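Local coordinates for enoyl-acyl carrier protein reductase (Uncultured bacterium, PDB 6KI9) that probably reduces the enoyl double bond of acyl carrier protein-bound intermediates in fatty acid synthesis, using a nicotinamide cofactor, at residues F307-A312 with D396-L401. Sequence-based numbering, arbitrary orientation.
Sequences FPLLKA and DVLSAL
Helix 394-413 meets the segment 307-312, which leads into the short helix 309-315, in a buried, largely apolar contact in which Leu398 reaches across to Phe307, Leu309 and Leu310. It illustrates how one leucine can join two helical elements by reaching over the turn between residues 307 and 310. The CD1 methyl of Leu398 lies against the backbone of Phe307, 3.8 Å from its CA, and is also near the ring, where Phe307 CD1 stands 4.3 Å from it at an oblique angle. The second methyl, CD2, packs on Leu310, whose CG sits close to both methyls of Leu398: the two side chains cross at about a right angle, with CD2 of each 4.0 Å apart. Leu309 comes in from another direction. Its CG stands beside its own carbonyl carbon and opposite the backbone N (chi1 177°), which carries CD2 to 4.0 Å from the carbonyl O of Leu398; the same methyl approaches Leu401 CB at 4.3 Å. No hydrogen bond crosses the interface; within 307-312, the bond from Leu310 N to Phe307 O (3.0 Å) helps shape the turn over which Leu398 rests. Were Leu398 cut back to an alanine, a gap would probably open beside the Phe307 backbone and leave Leu310 without the two methyls it packs on. Phe307 also touches Leu342 and Ile346 of helix 339-351, and Leu401 touches Leu433 of helix 426-436. The arrangement belongs to the helical region between strands 283-287 and 421-423, parallel neighbours in the central sheet of this Rossmann-clan reductase, and packs its first helix, 309-315, on its last, 394-413.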
ATOM      1  N   PHE A 307       5.878  16.332  -4.433  1.00 16.05           N
ATOM      2  CA  PHE A 307       6.007  17.567  -5.199  1.00 13.60           C
ATOM      3  C   PHE A 307       7.006  17.521  -6.372  1.00 14.58           C
ATOM      4  O   PHE A 307       6.715  18.080  -7.449  1.00 17.32           O
ATOM      5  CB  PHE A 307       6.347  18.716  -4.247  1.00 15.23           C
ATOM      6  CG  PHE A 307       5.235  19.035  -3.299  1.00 15.63           C
ATOM      7  CD1 PHE A 307       4.049  19.569  -3.765  1.00 21.31           C
ATOM      8  CD2 PHE A 307       5.371  18.799  -1.945  1.00 15.90           C
ATOM      9  CE1 PHE A 307       3.019  19.865  -2.894  1.00 22.53           C
ATOM     10  CE2 PHE A 307       4.338  19.080  -1.068  1.00 17.44           C
ATOM     11  CZ  PHE A 307       3.170  19.621  -1.540  1.00 19.43           C
ATOM     12  N   PRO A 308       8.169  16.860  -6.190  1.00 15.37           N
ATOM     13  CA  PRO A 308       9.112  16.828  -7.322  1.00 16.90           C
ATOM     14  C   PRO A 308       8.596  16.099  -8.562  1.00 16.79           C
ATOM     15  O   PRO A 308       9.229  16.169  -9.630  1.00 17.95           O
ATOM     16  CB  PRO A 308      10.320  16.094  -6.740  1.00 17.46           C
ATOM     17  CG  PRO A 308      10.281  16.416  -5.307  1.00 18.90           C
ATOM     18  CD  PRO A 308       8.809  16.348  -4.965  1.00 21.31           C
ATOM     19  N   LEU A 309       7.466  15.402  -8.440  1.00 15.12           N
ATOM     20  CA  LEU A 309       6.855  14.800  -9.617  1.00 15.29           C
ATOM     21  C   LEU A 309       6.612  15.862 -10.691  1.00 14.79           C
ATOM     22  O   LEU A 309       6.733  15.575 -11.884  1.00 17.34           O
ATOM     23  CB  LEU A 309       5.545  14.085  -9.249  1.00 14.87           C
ATOM     24  CG  LEU A 309       4.775  13.469 -10.417  1.00 15.21           C
ATOM     25  CD1 LEU A 309       5.585  12.355 -11.069  1.00 16.26           C
ATOM     26  CD2 LEU A 309       3.415  12.937  -9.959  1.00 17.56           C
ATOM     27  N   LEU A 310       6.319  17.096 -10.272  1.00 17.40           N
ATOM     28  CA  LEU A 310       6.110  18.173 -11.241  1.00 16.07           C
ATOM     29  C   LEU A 310       7.319  18.330 -12.158  1.00 16.72           C
ATOM     30  O   LEU A 310       7.186  18.381 -13.397  1.00 17.56           O
ATOM     31  CB  LEU A 310       5.817  19.490 -10.524  1.00 16.03           C
ATOM     32  CG  LEU A 310       4.387  19.559  -9.998  1.00 17.62           C
ATOM     33  CD1 LEU A 310       4.225  20.667  -8.966  1.00 19.09           C
ATOM     34  CD2 LEU A 310       3.444  19.763 -11.168  1.00 17.86           C
ATOM     35  N   LYS A 311       8.501  18.347 -11.553  1.00 17.95           N
ATOM     36  CA  LYS A 311       9.714  18.503 -12.346  1.00 19.92           C
ATOM     37  C   LYS A 311       9.912  17.282 -13.231  1.00 20.04           C
ATOM     38  O   LYS A 311      10.356  17.404 -14.380  1.00 19.44           O
ATOM     39  CB  LYS A 311      10.926  18.750 -11.443  1.00 22.96           C
ATOM     40  CG  LYS A 311      10.813  20.061 -10.657  1.00 29.06           C
ATOM     41  CD  LYS A 311      12.112  20.442  -9.955  1.00 32.47           C
ATOM     42  CE  LYS A 311      12.163  21.938  -9.687  1.00 37.32           C
ATOM     43  NZ  LYS A 311      12.076  22.729 -10.949  1.00 38.17           N
ATOM     44  N   ALA A 312       9.542  16.113 -12.711  1.00 16.08           N
ATOM     45  CA  ALA A 312       9.679  14.880 -13.471  1.00 16.01           C
ATOM     46  C   ALA A 312       8.813  14.960 -14.719  1.00 17.26           C
ATOM     47  O   ALA A 312       9.250  14.547 -15.803  1.00 18.53           O
ATOM     48  CB  ALA A 312       9.309  13.671 -12.624  1.00 16.78           C
ATOM     49  N   ASP A 396      -3.367  16.793  -3.996  1.00 16.09           N
ATOM     50  CA  ASP A 396      -4.535  16.092  -4.549  1.00 17.21           C
ATOM     51  C   ASP A 396      -4.327  15.815  -6.041  1.00 17.30           C
ATOM     52  O   ASP A 396      -4.551  14.683  -6.538  1.00 17.44           O
ATOM     53  CB  ASP A 396      -5.818  16.901  -4.311  1.00 20.44           C
ATOM     54  CG  ASP A 396      -6.185  17.004  -2.833  1.00 21.18           C
ATOM     55  OD1 ASP A 396      -5.990  16.012  -2.092  1.00 25.39           O
ATOM     56  OD2 ASP A 396      -6.680  18.072  -2.409  1.00 19.24           O
ATOM     57  N   VAL A 397      -3.896  16.850  -6.758  1.00 15.09           N
ATOM     58  CA  VAL A 397      -3.607  16.724  -8.183  1.00 14.81           C
ATOM     59  C   VAL A 397      -2.523  15.678  -8.424  1.00 15.55           C
ATOM     60  O   VAL A 397      -2.677  14.766  -9.261  1.00 15.39           O
ATOM     61  CB  VAL A 397      -3.150  18.072  -8.776  1.00 16.20           C
ATOM     62  CG1 VAL A 397      -2.794  17.915 -10.245  1.00 18.78           C
ATOM     63  CG2 VAL A 397      -4.228  19.128  -8.589  1.00 17.13           C
ATOM     64  N   LEU A 398      -1.417  15.805  -7.698  1.00 14.36           N
ATOM     65  CA  LEU A 398      -0.284  14.911  -7.931  1.00 15.92           C
ATOM     66  C   LEU A 398      -0.572  13.460  -7.505  1.00 15.26           C
ATOM     67  O   LEU A 398      -0.141  12.515  -8.178  1.00 15.46           O
ATOM     68  CB  LEU A 398       0.961  15.440  -7.216  1.00 15.69           C
ATOM     69  CG  LEU A 398       1.436  16.813  -7.711  1.00 14.22           C
ATOM     70  CD1 LEU A 398       2.760  17.180  -7.045  1.00 13.91           C
ATOM     71  CD2 LEU A 398       1.550  16.876  -9.226  1.00 14.38           C
ATOM     72  N   SER A 399      -1.313  13.275  -6.414  1.00 14.36           N
ATOM     73  CA  SER A 399      -1.677  11.919  -6.004  1.00 14.18           C
ATOM     74  C   SER A 399      -2.527  11.278  -7.080  1.00 14.25           C
ATOM     75  O   SER A 399      -2.331  10.097  -7.422  1.00 15.86           O
ATOM     76  CB  SER A 399      -2.433  11.910  -4.672  1.00 14.37           C
ATOM     77  OG  SER A 399      -1.591  12.286  -3.594  1.00 15.70           O
ATOM     78  N   ALA A 400      -3.474  12.055  -7.608  1.00 14.45           N
ATOM     79  CA  ALA A 400      -4.318  11.546  -8.692  1.00 14.55           C
ATOM     80  C   ALA A 400      -3.483  11.125  -9.900  1.00 16.27           C
ATOM     81  O   ALA A 400      -3.740  10.075 -10.514  1.00 17.05           O
ATOM     82  CB  ALA A 400      -5.349  12.583  -9.097  1.00 17.39           C
ATOM     83  N   LEU A 401      -2.473  11.931 -10.230  1.00 15.35           N
ATOM     84  CA  LEU A 401      -1.592  11.576 -11.344  1.00 16.77           C
ATOM     85  C   LEU A 401      -0.837  10.270 -11.095  1.00 16.86           C
ATOM     86  O   LEU A 401      -0.707   9.432 -12.001  1.00 17.12           O
ATOM     87  CB  LEU A 401      -0.593  12.704 -11.622  1.00 14.93           C
ATOM     88  CG  LEU A 401      -1.205  14.004 -12.135  1.00 15.63           C
ATOM     89  CD1 LEU A 401      -0.096  14.988 -12.486  1.00 16.25           C
ATOM     90  CD2 LEU A 401      -2.100  13.735 -13.333  1.00 18.91           C
TER